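Local coordinates for E3 SUMO-protein ligase SIZ1 (Saccharomyces cerevisiae, PDB 3I2D) that acts as an E3 ligase that promotes attachment of SUMO to septins and PCNA, using a zinc-binding SP-RING finger that interacts with the E2 enzyme UBC9, at residues Pro64-Lys69 / Gly133-Gln138; Asn114-Leu119 / Met204-Gln209; Gly158-Pro163 / Leu284-Trp289; Cys252-Thr257 / Gln272-Leu277; Lys264-Lys269 / Leu300-Ile305. One frame throughout, in Å; residues are numbered along the deposited sequence.

Contact 1: residues Pro64-Lys69 / Gly133-Gln138; sequences PTIHFK and GNEPIQ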
# COMPACT_ATOMS: atom_id res chain seq x y z
N PRO A 64 1.90 -6.15 23.91
CA PRO A 64 1.33 -6.52 22.61
C PRO A 64 2.43 -6.64 21.55
O PRO A 64 3.27 -5.75 21.42
CB PRO A 64 0.34 -5.39 22.33
CG PRO A 64 0.92 -4.23 23.07
CD PRO A 64 1.36 -4.87 24.37
N THR A 65 2.42 -7.75 20.82
CA THR A 65 3.41 -8.01 19.79
C THR A 65 3.35 -6.99 18.65
O THR A 65 2.27 -6.64 18.18
CB THR A 65 3.24 -9.46 19.28
OG1 THR A 65 3.76 -9.57 17.95
CG2 THR A 65 1.76 -9.86 19.32
N ILE A 66 4.51 -6.51 18.22
CA ILE A 66 4.60 -5.51 17.15
C ILE A 66 4.15 -6.02 15.79
O ILE A 66 4.51 -7.11 15.36
CB ILE A 66 6.04 -4.92 17.06
CG1 ILE A 66 6.29 -4.00 18.26
CG2 ILE A 66 6.25 -4.16 15.73
CD1 ILE A 66 7.69 -3.44 18.34
N HIS A 67 3.36 -5.20 15.10
CA HIS A 67 2.85 -5.56 13.79
C HIS A 67 2.76 -4.31 12.94
O HIS A 67 1.90 -3.47 13.14
CB HIS A 67 1.46 -6.19 13.93
CG HIS A 67 0.86 -6.61 12.63
ND1 HIS A 67 1.42 -7.60 11.85
CD2 HIS A 67 -0.21 -6.15 11.95
CE1 HIS A 67 0.72 -7.73 10.74
NE2 HIS A 67 -0.27 -6.86 10.77
N PHE A 68 3.64 -4.19 11.97
CA PHE A 68 3.62 -2.99 11.15
C PHE A 68 2.38 -2.83 10.29
O PHE A 68 1.88 -3.80 9.73
CB PHE A 68 4.87 -2.93 10.28
CG PHE A 68 6.14 -2.86 11.08
CD1 PHE A 68 6.90 -4.00 11.30
CD2 PHE A 68 6.53 -1.67 11.67
CE1 PHE A 68 8.03 -3.96 12.10
CE2 PHE A 68 7.66 -1.62 12.48
CZ PHE A 68 8.41 -2.77 12.69
N LYS A 69 1.89 -1.60 10.20
CA LYS A 69 0.73 -1.29 9.37
C LYS A 69 1.02 -1.84 7.99
O LYS A 69 2.07 -1.58 7.39
CB LYS A 69 0.52 0.22 9.26
CG LYS A 69 0.06 0.91 10.51
CD LYS A 69 -0.31 2.36 10.21
CE LYS A 69 -0.61 3.16 11.47
NZ LYS A 69 -1.02 4.55 11.14
N GLY A 133 0.20 -3.02 17.82
CA GLY A 133 -0.42 -3.97 16.92
C GLY A 133 -0.63 -3.41 15.54
O GLY A 133 -0.84 -4.16 14.59
N ASN A 134 -0.57 -2.08 15.43
CA ASN A 134 -0.73 -1.40 14.14
C ASN A 134 0.41 -0.39 14.00
O ASN A 134 0.20 0.77 13.63
CB ASN A 134 -2.09 -0.69 14.10
CG ASN A 134 -2.54 -0.41 12.68
OD1 ASN A 134 -3.28 0.54 12.43
ND2 ASN A 134 -2.09 -1.24 11.73
N GLU A 135 1.61 -0.85 14.31
CA GLU A 135 2.83 -0.05 14.29
C GLU A 135 3.10 0.77 13.03
O GLU A 135 2.96 0.27 11.91
CB GLU A 135 4.02 -0.99 14.54
CG GLU A 135 5.33 -0.30 14.85
CD GLU A 135 5.53 -0.06 16.33
OE1 GLU A 135 4.55 0.20 17.05
OE2 GLU A 135 6.68 -0.13 16.79
N PRO A 136 3.47 2.05 13.18
CA PRO A 136 3.75 2.85 11.98
C PRO A 136 5.21 2.58 11.69
O PRO A 136 6.00 2.35 12.61
CB PRO A 136 3.58 4.30 12.46
CG PRO A 136 2.89 4.18 13.83
CD PRO A 136 3.43 2.89 14.39
N ILE A 137 5.60 2.58 10.42
CA ILE A 137 7.01 2.36 10.13
C ILE A 137 7.73 3.66 10.45
O ILE A 137 7.47 4.68 9.82
CB ILE A 137 7.23 2.00 8.68
CG1 ILE A 137 6.64 0.61 8.41
CG2 ILE A 137 8.71 2.06 8.35
CD1 ILE A 137 6.56 0.25 6.93
N GLN A 138 8.62 3.62 11.42
CA GLN A 138 9.34 4.82 11.79
C GLN A 138 10.75 4.59 12.31
O GLN A 138 10.94 4.02 13.38
CB GLN A 138 8.56 5.58 12.85
CG GLN A 138 9.01 7.00 13.00
CD GLN A 138 8.34 7.69 14.15
OE1 GLN A 138 8.60 7.37 15.32
NE2 GLN A 138 7.44 8.62 13.85
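F68 and E135 run alongside each other in the same direction and make the close-packed half of this contact. The methylene CG of E135 sits 3.6 Å from F68 CE2, because a first torsion of -167° sets it anti to its own backbone N. I137 CG1 meets F68 CD2 at 4.0 Å, and F122 packs against the same ring. I66 lays CG2 over one face of that ring, near its rim, 3.9 Å above the plane, while its CD1 comes within 3.8 Å of E135 OE2. An alanine here would probably take the methyl cover from that ring face and leave the E135 carboxylate less hemmed in. The backbones form one bridge: K69 N donates to E135 O at 2.8 Å, and E135 N gives H67 O a weak bond. The exposed side is looser and more polar. The extended K69 crosses N134 at about a right angle, CG 3.3 Å from ND2, and the H67 ring has G133 O in plane at its edge while NE2 bonds to E70. This single beta bridge pins together two irregular PINIT-domain loops, one leading into strand 74-90, the other linking strands 117-125 and 143-147.

Contact 2: residues Asn114-Leu119 / Met204-Gln209; sequences NSKHRL and MITPEQ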
# COMPACT_ATOMS: atom_id res chain seq x y z
N ASN A 114 14.00 -12.00 -12.12
CA ASN A 114 12.61 -11.53 -12.14
C ASN A 114 11.88 -12.00 -10.89
O ASN A 114 10.71 -12.37 -10.94
CB ASN A 114 11.89 -12.04 -13.40
CG ASN A 114 12.20 -11.21 -14.65
OD1 ASN A 114 11.55 -11.36 -15.68
ND2 ASN A 114 13.21 -10.34 -14.55
N SER A 115 12.57 -11.98 -9.75
CA SER A 115 11.97 -12.41 -8.49
C SER A 115 11.20 -11.26 -7.86
O SER A 115 11.70 -10.13 -7.78
CB SER A 115 13.03 -12.88 -7.50
OG SER A 115 13.74 -11.79 -6.95
N LYS A 116 9.99 -11.56 -7.42
CA LYS A 116 9.16 -10.56 -6.78
C LYS A 116 9.39 -10.56 -5.27
O LYS A 116 8.49 -10.26 -4.50
CB LYS A 116 7.69 -10.84 -7.08
CG LYS A 116 7.28 -10.62 -8.52
CD LYS A 116 5.76 -10.62 -8.67
CE LYS A 116 5.35 -10.34 -10.11
NZ LYS A 116 5.96 -9.07 -10.63
N HIS A 117 10.60 -10.89 -4.85
CA HIS A 117 10.90 -10.92 -3.43
C HIS A 117 12.01 -9.98 -3.06
O HIS A 117 12.94 -9.78 -3.83
CB HIS A 117 11.25 -12.33 -2.99
CG HIS A 117 10.10 -13.28 -3.05
ND1 HIS A 117 9.57 -13.73 -4.24
CD2 HIS A 117 9.32 -13.79 -2.07
CE1 HIS A 117 8.51 -14.48 -3.99
NE2 HIS A 117 8.33 -14.53 -2.68
N ARG A 118 11.93 -9.41 -1.87
CA ARG A 118 12.95 -8.46 -1.44
C ARG A 118 13.14 -8.48 0.06
O ARG A 118 12.23 -8.83 0.81
CB ARG A 118 12.57 -7.06 -1.90
CG ARG A 118 12.06 -7.01 -3.32
CD ARG A 118 12.84 -6.03 -4.15
NE ARG A 118 14.27 -6.29 -4.08
CZ ARG A 118 15.19 -5.48 -4.58
NH1 ARG A 118 14.83 -4.35 -5.20
NH2 ARG A 118 16.48 -5.78 -4.46
N LEU A 119 14.34 -8.10 0.51
CA LEU A 119 14.65 -8.08 1.94
C LEU A 119 14.46 -6.65 2.48
O LEU A 119 15.26 -5.76 2.20
CB LEU A 119 16.09 -8.52 2.16
CG LEU A 119 16.48 -9.15 3.49
CD1 LEU A 119 17.84 -8.59 3.85
CD2 LEU A 119 15.46 -8.86 4.58
N MET A 204 6.82 -8.65 -3.27
CA MET A 204 6.34 -7.47 -3.97
C MET A 204 5.00 -7.82 -4.58
O MET A 204 4.89 -8.84 -5.27
CB MET A 204 7.28 -7.11 -5.11
CG MET A 204 8.69 -6.77 -4.70
SD MET A 204 8.72 -5.17 -3.93
CE MET A 204 8.23 -5.62 -2.24
N ILE A 205 3.97 -7.03 -4.31
CA ILE A 205 2.69 -7.28 -4.95
C ILE A 205 2.55 -6.14 -5.91
O ILE A 205 2.74 -4.97 -5.57
CB ILE A 205 1.50 -7.31 -3.99
CG1 ILE A 205 1.56 -8.59 -3.15
CG2 ILE A 205 0.20 -7.30 -4.80
CD1 ILE A 205 0.34 -8.79 -2.27
N THR A 206 2.22 -6.49 -7.14
CA THR A 206 2.14 -5.53 -8.20
C THR A 206 0.79 -4.84 -8.43
O THR A 206 -0.28 -5.37 -8.10
CB THR A 206 2.64 -6.22 -9.48
OG1 THR A 206 3.83 -5.56 -9.90
CG2 THR A 206 1.61 -6.22 -10.58
N PRO A 207 0.83 -3.60 -8.94
CA PRO A 207 -0.41 -2.87 -9.20
C PRO A 207 -1.38 -3.70 -10.06
O PRO A 207 -2.56 -3.79 -9.74
CB PRO A 207 0.09 -1.61 -9.92
CG PRO A 207 1.38 -1.33 -9.16
CD PRO A 207 2.01 -2.71 -9.00
N GLU A 208 -0.88 -4.32 -11.13
CA GLU A 208 -1.74 -5.14 -12.00
C GLU A 208 -2.19 -6.41 -11.31
O GLU A 208 -3.23 -6.97 -11.65
CB GLU A 208 -1.04 -5.46 -13.34
CG GLU A 208 0.45 -5.27 -13.35
CD GLU A 208 0.87 -3.81 -13.41
OE1 GLU A 208 1.84 -3.44 -12.71
OE2 GLU A 208 0.24 -3.03 -14.18
N GLN A 209 -1.43 -6.89 -10.33
CA GLN A 209 -1.86 -8.08 -9.61
C GLN A 209 -3.08 -7.69 -8.80
O GLN A 209 -4.07 -8.39 -8.81
CB GLN A 209 -0.80 -8.57 -8.65
CG GLN A 209 0.44 -9.09 -9.27
CD GLN A 209 1.24 -9.85 -8.26
OE1 GLN A 209 0.73 -10.78 -7.64
NE2 GLN A 209 2.50 -9.47 -8.07
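K116 and M204 meet through their backbones: M204 N donates to K116 O at 2.6 Å, with an angle of 158° at the hydrogen. CB of M204 lies 3.4 Å from K116 O as well. Next to this bond the side chains of R118 and M204 pass each other at a slant, the arginine CG 3.6 Å from the methionine CG and 3.9 Å from its SD. Arginine suits the place because its aliphatic root can pack while its head goes elsewhere; bends at the second and third torsions accompany a guanidinium whose NH1 forms a salt bridge with D170. Methionine suits the buried side, where Y74 and R157 also touch it. Further along, the extended stem of K116 and the side chain of Q209 reach toward each other, tip to tip, near the start of helix 207-215. T206 holds the N-cap position there, although its side chain makes no capping bond. In the second shell, the backbone bonding of R118 with V202 places strands 117-125 and 195-204 as antiparallel neighbours in the PINIT sheet, and P207 rests on H281 and L284 of helix 276-285. With the arginine charge met by D170 and the lysine exposed, the join probably depends little on charge passing between the two segments.

Contact 3: residues Gly158-Pro163 / Leu284-Trp289; sequences GFKSKP and LQIPTW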
# COMPACT_ATOMS: atom_id res chain seq x y z
N GLY A 158 7.99 1.99 -4.34
CA GLY A 158 7.13 3.15 -4.47
C GLY A 158 7.29 4.07 -3.29
O GLY A 158 8.39 4.51 -2.98
N PHE A 159 6.18 4.34 -2.61
CA PHE A 159 6.18 5.18 -1.43
C PHE A 159 7.09 6.39 -1.55
O PHE A 159 7.88 6.66 -0.65
CB PHE A 159 6.60 4.34 -0.23
CG PHE A 159 5.87 3.03 -0.15
CD1 PHE A 159 6.34 1.92 -0.82
CD2 PHE A 159 4.68 2.93 0.57
CE1 PHE A 159 5.63 0.72 -0.78
CE2 PHE A 159 3.97 1.74 0.61
CZ PHE A 159 4.44 0.64 -0.06
N LYS A 160 6.98 7.13 -2.65
CA LYS A 160 7.86 8.27 -2.83
C LYS A 160 7.33 9.50 -2.08
O LYS A 160 8.04 10.48 -1.90
CB LYS A 160 8.06 8.58 -4.32
CG LYS A 160 6.84 9.09 -5.01
CD LYS A 160 7.19 9.89 -6.27
CE LYS A 160 7.64 9.02 -7.42
NZ LYS A 160 7.49 9.78 -8.70
N SER A 161 6.09 9.41 -1.63
CA SER A 161 5.45 10.50 -0.88
C SER A 161 5.84 10.43 0.59
O SER A 161 5.64 11.38 1.34
CB SER A 161 3.94 10.37 -0.97
OG SER A 161 3.53 9.23 -0.21
N LYS A 162 6.37 9.29 1.01
CA LYS A 162 6.75 9.09 2.40
C LYS A 162 8.24 9.36 2.59
O LYS A 162 9.08 8.83 1.85
CB LYS A 162 6.49 7.65 2.81
CG LYS A 162 5.07 7.16 2.67
CD LYS A 162 4.27 7.42 3.92
CE LYS A 162 3.09 6.48 3.99
NZ LYS A 162 3.57 5.06 3.93
N PRO A 163 8.59 10.18 3.59
CA PRO A 163 10.01 10.45 3.81
C PRO A 163 10.68 9.12 4.15
O PRO A 163 10.01 8.14 4.45
CB PRO A 163 10.00 11.42 4.99
CG PRO A 163 8.75 11.04 5.73
CD PRO A 163 7.75 10.79 4.64
N LEU A 284 0.58 3.28 -5.22
CA LEU A 284 1.89 2.71 -4.98
C LEU A 284 2.94 3.79 -4.80
O LEU A 284 3.86 3.63 -4.02
CB LEU A 284 2.30 1.78 -6.12
CG LEU A 284 3.77 1.36 -6.09
CD1 LEU A 284 4.06 0.51 -4.85
CD2 LEU A 284 4.10 0.62 -7.36
N GLN A 285 2.80 4.89 -5.52
CA GLN A 285 3.75 5.98 -5.43
C GLN A 285 3.41 6.96 -4.30
O GLN A 285 4.29 7.41 -3.57
CB GLN A 285 3.78 6.78 -6.73
CG GLN A 285 4.17 6.00 -7.96
CD GLN A 285 5.47 5.26 -7.80
OE1 GLN A 285 6.40 5.74 -7.15
NE2 GLN A 285 5.55 4.08 -8.39
N ILE A 286 2.13 7.27 -4.19
CA ILE A 286 1.65 8.23 -3.20
C ILE A 286 0.43 7.65 -2.47
O ILE A 286 -0.71 7.98 -2.78
CB ILE A 286 1.27 9.55 -3.94
CG1 ILE A 286 2.48 10.03 -4.75
CG2 ILE A 286 0.83 10.62 -2.95
CD1 ILE A 286 2.16 11.00 -5.86
N PRO A 287 0.66 6.77 -1.48
CA PRO A 287 -0.37 6.10 -0.67
C PRO A 287 -1.25 6.98 0.18
O PRO A 287 -0.94 7.27 1.33
CB PRO A 287 0.45 5.11 0.17
CG PRO A 287 1.70 5.88 0.41
CD PRO A 287 2.01 6.46 -0.96
N THR A 288 -2.37 7.39 -0.39
CA THR A 288 -3.35 8.23 0.27
C THR A 288 -4.60 7.40 0.56
O THR A 288 -5.26 7.60 1.57
CB THR A 288 -3.76 9.39 -0.62
OG1 THR A 288 -4.41 8.88 -1.80
CG2 THR A 288 -2.54 10.19 -1.02
N TRP A 289 -4.89 6.46 -0.33
CA TRP A 289 -6.06 5.60 -0.22
C TRP A 289 -7.30 6.44 0.05
O TRP A 289 -7.96 6.31 1.09
CB TRP A 289 -5.87 4.52 0.86
CG TRP A 289 -4.80 3.52 0.48
CD1 TRP A 289 -3.51 3.49 0.93
CD2 TRP A 289 -4.89 2.49 -0.51
NE1 TRP A 289 -2.79 2.52 0.27
CE2 TRP A 289 -3.62 1.89 -0.62
CE3 TRP A 289 -5.93 2.02 -1.33
CZ2 TRP A 289 -3.35 0.85 -1.52
CZ3 TRP A 289 -5.67 0.98 -2.22
CH2 TRP A 289 -4.38 0.41 -2.30
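F159 and P287 stand at about a right angle to each other where a PINIT-domain loop, residues 158-163, meets the last part of helix 276-285 and the chain that follows it in the SP-RING finger. The flat ring of the phenylalanine brings CD2 to 4.2 Å from P287 CG, and one of its faces lies under L284 O. That oxygen is itself taken by F159 N at 2.8 Å. One residue further on, Q285 O receives K160 N at 2.9 Å and, weakly, S161 N, so successive amides of the loop are satisfied by the carbonyls of L284 and Q285. Glycine suits the place of G158: its CA lies 3.3 Å from L284 O, where a CB in this conformation would clash with that oxygen. K160 and Q285 pass at a slant, the lysine CE 3.5 Å from Q285 OE1, while K162 bends back to set CE against P287 CG. Proline, rigid and nonpolar, thus offers one compact surface to three loop side chains. The small S161 fits beside I286 with CB 3.7 Å from its CG2, and a first torsion of 70° puts OG between the backbone N and the carbonyl carbon, with OG 3.2 Å from P287 CD.

Contact 4: residues Cys252-Thr257 / Gln272-Leu277; sequences CPISYT and QCFDAL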
# COMPACT_ATOMS: atom_id res chain seq x y z
N CYS A 252 -10.81 9.35 -16.97
CA CYS A 252 -10.39 9.13 -15.60
C CYS A 252 -9.91 10.45 -14.99
O CYS A 252 -9.28 11.25 -15.65
CB CYS A 252 -9.26 8.11 -15.57
SG CYS A 252 -8.63 7.75 -13.94
N PRO A 253 -10.21 10.68 -13.70
CA PRO A 253 -9.77 11.93 -13.07
C PRO A 253 -8.28 11.86 -12.73
O PRO A 253 -7.63 12.87 -12.49
CB PRO A 253 -10.63 12.00 -11.81
CG PRO A 253 -11.75 11.06 -12.07
CD PRO A 253 -11.10 9.94 -12.80
N ILE A 254 -7.77 10.63 -12.69
CA ILE A 254 -6.37 10.38 -12.39
C ILE A 254 -5.50 10.46 -13.65
O ILE A 254 -4.45 11.08 -13.64
CB ILE A 254 -6.20 9.00 -11.76
CG1 ILE A 254 -6.95 8.94 -10.43
CG2 ILE A 254 -4.71 8.69 -11.57
CD1 ILE A 254 -6.80 7.62 -9.68
N SER A 255 -5.95 9.84 -14.74
CA SER A 255 -5.16 9.82 -15.97
C SER A 255 -5.55 10.86 -17.01
O SER A 255 -4.79 11.10 -17.95
CB SER A 255 -5.25 8.45 -16.62
OG SER A 255 -6.50 8.28 -17.26
N TYR A 256 -6.71 11.48 -16.83
CA TYR A 256 -7.22 12.46 -17.78
C TYR A 256 -7.22 11.81 -19.16
O TYR A 256 -7.02 12.46 -20.19
CB TYR A 256 -6.35 13.73 -17.77
CG TYR A 256 -6.36 14.44 -16.43
CD1 TYR A 256 -5.43 14.11 -15.43
CD2 TYR A 256 -7.33 15.39 -16.13
CE1 TYR A 256 -5.48 14.71 -14.17
CE2 TYR A 256 -7.39 16.01 -14.88
CZ TYR A 256 -6.46 15.66 -13.90
OH TYR A 256 -6.56 16.24 -12.64
N THR A 257 -7.47 10.50 -19.16
CA THR A 257 -7.52 9.68 -20.36
C THR A 257 -8.71 8.75 -20.28
O THR A 257 -9.29 8.55 -19.21
CB THR A 257 -6.26 8.82 -20.47
OG1 THR A 257 -5.13 9.67 -20.68
CG2 THR A 257 -6.37 7.81 -21.62
N GLN A 272 -19.43 9.21 -11.20
CA GLN A 272 -18.06 9.27 -11.72
C GLN A 272 -17.14 8.20 -11.14
O GLN A 272 -16.97 8.10 -9.93
CB GLN A 272 -17.45 10.67 -11.47
CG GLN A 272 -16.04 10.89 -12.05
CD GLN A 272 -15.93 10.49 -13.53
OE1 GLN A 272 -16.79 10.83 -14.34
NE2 GLN A 272 -14.86 9.78 -13.87
N CYS A 273 -16.56 7.40 -12.03
CA CYS A 273 -15.63 6.37 -11.62
C CYS A 273 -14.24 6.87 -11.97
O CYS A 273 -14.08 7.99 -12.46
CB CYS A 273 -15.90 5.06 -12.36
SG CYS A 273 -17.51 4.36 -12.03
N PHE A 274 -13.24 6.04 -11.71
CA PHE A 274 -11.86 6.39 -12.04
C PHE A 274 -11.20 5.08 -12.44
O PHE A 274 -11.72 4.01 -12.12
CB PHE A 274 -11.15 7.01 -10.83
CG PHE A 274 -11.26 6.19 -9.60
CD1 PHE A 274 -12.26 6.46 -8.67
CD2 PHE A 274 -10.38 5.14 -9.37
CE1 PHE A 274 -12.38 5.69 -7.52
CE2 PHE A 274 -10.49 4.37 -8.23
CZ PHE A 274 -11.50 4.64 -7.29
N ASP A 275 -10.07 5.14 -13.12
CA ASP A 275 -9.43 3.93 -13.58
C ASP A 275 -8.72 3.15 -12.48
O ASP A 275 -7.76 3.64 -11.89
CB ASP A 275 -8.47 4.26 -14.71
CG ASP A 275 -7.99 3.02 -15.42
OD1 ASP A 275 -6.95 2.46 -15.01
OD2 ASP A 275 -8.67 2.58 -16.37
N ALA A 276 -9.18 1.93 -12.21
CA ALA A 276 -8.58 1.12 -11.14
C ALA A 276 -7.09 0.88 -11.36
O ALA A 276 -6.33 0.73 -10.40
CB ALA A 276 -9.31 -0.22 -10.98
N LEU A 277 -6.66 0.84 -12.61
CA LEU A 277 -5.25 0.61 -12.85
C LEU A 277 -4.44 1.83 -12.45
O LEU A 277 -3.40 1.69 -11.81
CB LEU A 277 -4.97 0.25 -14.31
CG LEU A 277 -3.52 -0.18 -14.49
CD1 LEU A 277 -3.18 -1.34 -13.56
CD2 LEU A 277 -3.30 -0.56 -15.92
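C252 and F274 bring their backbones to 4.7 Å between CA atoms, where the turn-like loop 252-257 abuts the short strand 274-275 just before helix 276-285. The thiol group of C252 carries the contact. Its SG, anti to the backbone N at 179°, receives D275 N at 3.1 Å in a nearly straight bond of 172°. From its own loop the same sulfur accepts S255 N at 3.5 Å and, weakly, I254 N. An alanine here would probably leave the D275, S255 and I254 amides without this acceptor and weaken the tie between loop and strand. Backbone amides converging on a cysteine sulfur recall the knuckles of zinc fingers; here, however, the sulfur is gripped by N-H groups rather than metal, consistent with an SP-RING finger that binds a single zinc ion, held elsewhere by C268, H270, C291 and C294. The hydrophobic neighbours close round this polar centre. P253 crosses F274 at about a right angle and sets CD 3.5 Å from F274 CB, a packing that its nonpolar ring suits. I254 reaches F274 with CD1, and the phenylalanine ring also meets F279. D275 packs its CB 3.6 Å from C252 SG and is the N-cap of helix 276-285: OD1 accepts L277 N weakly at 2.9 Å and also W278 N, while OD2 takes the amides of K260 and Y261.

Contact 5: residues Lys264-Lys269 / Leu300-Ile305; sequences KSINCK and LENLAI. With ZN (zinc ion), chain B.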
# COMPACT_ATOMS: atom_id res chain seq x y z
N LYS A 264 -14.83 2.43 -8.31
CA LYS A 264 -15.05 3.29 -7.15
C LYS A 264 -15.40 2.35 -6.02
O LYS A 264 -15.73 1.20 -6.27
CB LYS A 264 -16.22 4.25 -7.41
CG LYS A 264 -17.55 3.57 -7.74
CD LYS A 264 -18.54 4.56 -8.38
CE LYS A 264 -19.84 3.88 -8.73
NZ LYS A 264 -20.71 4.78 -9.56
N SER A 265 -15.29 2.84 -4.79
CA SER A 265 -15.64 2.04 -3.62
C SER A 265 -17.13 1.83 -3.68
O SER A 265 -17.87 2.69 -4.18
CB SER A 265 -15.31 2.79 -2.32
OG SER A 265 -15.59 2.01 -1.16
N ILE A 266 -17.58 0.69 -3.18
CA ILE A 266 -19.01 0.42 -3.16
C ILE A 266 -19.64 1.45 -2.21
O ILE A 266 -20.85 1.71 -2.23
CB ILE A 266 -19.28 -1.01 -2.69
CG1 ILE A 266 -18.78 -1.18 -1.25
CG2 ILE A 266 -18.57 -1.99 -3.63
CD1 ILE A 266 -18.89 -2.60 -0.74
N ASN A 267 -18.78 2.07 -1.39
CA ASN A 267 -19.19 3.10 -0.45
C ASN A 267 -19.24 4.49 -1.08
O ASN A 267 -19.61 5.46 -0.42
CB ASN A 267 -18.24 3.13 0.75
CG ASN A 267 -18.27 1.85 1.55
OD1 ASN A 267 -19.24 1.10 1.49
ND2 ASN A 267 -17.21 1.59 2.32
N CYS A 268 -18.86 4.60 -2.35
CA CYS A 268 -18.88 5.90 -3.00
C CYS A 268 -20.28 6.32 -3.47
O CYS A 268 -21.01 5.54 -4.07
CB CYS A 268 -17.89 5.94 -4.18
SG CYS A 268 -16.12 6.24 -3.74
N LYS A 269 -20.64 7.56 -3.15
CA LYS A 269 -21.94 8.11 -3.53
C LYS A 269 -21.74 9.06 -4.70
O LYS A 269 -21.71 10.28 -4.53
CB LYS A 269 -22.57 8.88 -2.37
CG LYS A 269 -23.27 8.01 -1.34
CD LYS A 269 -22.33 7.31 -0.39
CE LYS A 269 -23.11 6.37 0.53
NZ LYS A 269 -24.26 7.06 1.21
N LEU A 300 -8.96 -1.24 -0.41
CA LEU A 300 -8.79 -2.07 -1.59
C LEU A 300 -9.91 -3.10 -1.75
O LEU A 300 -10.42 -3.31 -2.86
CB LEU A 300 -7.42 -2.76 -1.53
CG LEU A 300 -6.75 -3.23 -2.83
CD1 LEU A 300 -7.37 -4.52 -3.31
CD2 LEU A 300 -6.90 -2.16 -3.88
N GLU A 301 -10.31 -3.73 -0.65
CA GLU A 301 -11.37 -4.73 -0.68
C GLU A 301 -12.73 -4.21 -1.12
O GLU A 301 -13.57 -4.98 -1.58
CB GLU A 301 -11.51 -5.39 0.70
CG GLU A 301 -11.47 -4.43 1.87
CD GLU A 301 -10.07 -4.28 2.46
OE1 GLU A 301 -9.12 -3.93 1.71
OE2 GLU A 301 -9.93 -4.52 3.68
N ASN A 302 -12.95 -2.91 -1.00
CA ASN A 302 -14.22 -2.32 -1.40
C ASN A 302 -14.21 -1.75 -2.80
O ASN A 302 -15.20 -1.17 -3.24
CB ASN A 302 -14.60 -1.21 -0.43
CG ASN A 302 -14.93 -1.73 0.94
OD1 ASN A 302 -15.15 -0.95 1.87
ND2 ASN A 302 -14.96 -3.04 1.08
N LEU A 303 -13.09 -1.91 -3.49
CA LEU A 303 -12.96 -1.38 -4.84
C LEU A 303 -13.57 -2.37 -5.84
O LEU A 303 -13.15 -3.52 -5.91
CB LEU A 303 -11.48 -1.14 -5.15
CG LEU A 303 -11.10 -0.07 -6.18
CD1 LEU A 303 -11.61 1.29 -5.71
CD2 LEU A 303 -9.58 -0.02 -6.35
N ALA A 304 -14.57 -1.91 -6.58
CA ALA A 304 -15.25 -2.74 -7.57
C ALA A 304 -15.44 -2.04 -8.92
O ALA A 304 -15.54 -0.82 -8.99
CB ALA A 304 -16.60 -3.19 -7.03
N ILE A 305 -15.51 -2.82 -9.99
CA ILE A 305 -15.72 -2.29 -11.33
C ILE A 305 -17.18 -1.89 -11.42
O ILE A 305 -18.03 -2.56 -10.85
CB ILE A 305 -15.46 -3.37 -12.42
CG1 ILE A 305 -13.97 -3.72 -12.48
CG2 ILE A 305 -15.95 -2.87 -13.79
CD1 ILE A 305 -13.08 -2.52 -12.66
ZN ZN B . -15.72 8.24 -4.31
O HOH W 1 -14.20 1.91 1.19
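A short antiparallel ladder in the SP-RING sheet pairs K264 with A304 and S265 with L303, as strand 262-265 meets strand 303-305. The first pair is hydrogen-bonded, though weakly, A304 N donating to K264 O at 3.3 Å. S265 and L303 form the non-hydrogen-bonded pair, their side chains on one face of the sheet and those of K264 and A304 on the other. Past the strand, I266 N donates to N302 O at 3.0 Å. A type I turn from S265 to C268 then delivers the cysteine to the zinc ion, which its SG binds at 2.1 Å, in a site of three cysteines and one histidine completed by H270, C291 and C294. K264 NZ bonds to H270 O, the carbonyl of a zinc ligand. Asparagine and serine suit the polar edge of the ladder: a water bonds to S265 OG at 2.7 Å and donates to N302 OD1 at 3.1 Å. I266 CG2 packs on A304 CB at 4.1 Å, two nonpolar groups meeting.

In the fold
Contacts 1 and 2 lie at the surface, while contacts 3, 4 and 5 are partly buried. Contact 1 belongs wholly to PINIT loops; contact 2 joins the start of strand 117-125 to the end of strand 195-204 and the turn into helix 207-215, and contact 3 joins the PINIT domain to the SP-RING finger. Contacts 3 and 4 use the two ends of helix 276-285, and contacts 4 and 5 share a three-stranded sheet, F274 packing on K264 and L303. Packing also links contact 2 to contact 3 through P207 and L284. Backbone bonds cross contacts 1, 2, 3 and 5, with aromatic packing in 1 and 3; in contact 4 a cysteine sulfur is the acceptor, and contact 5 also reaches the zinc.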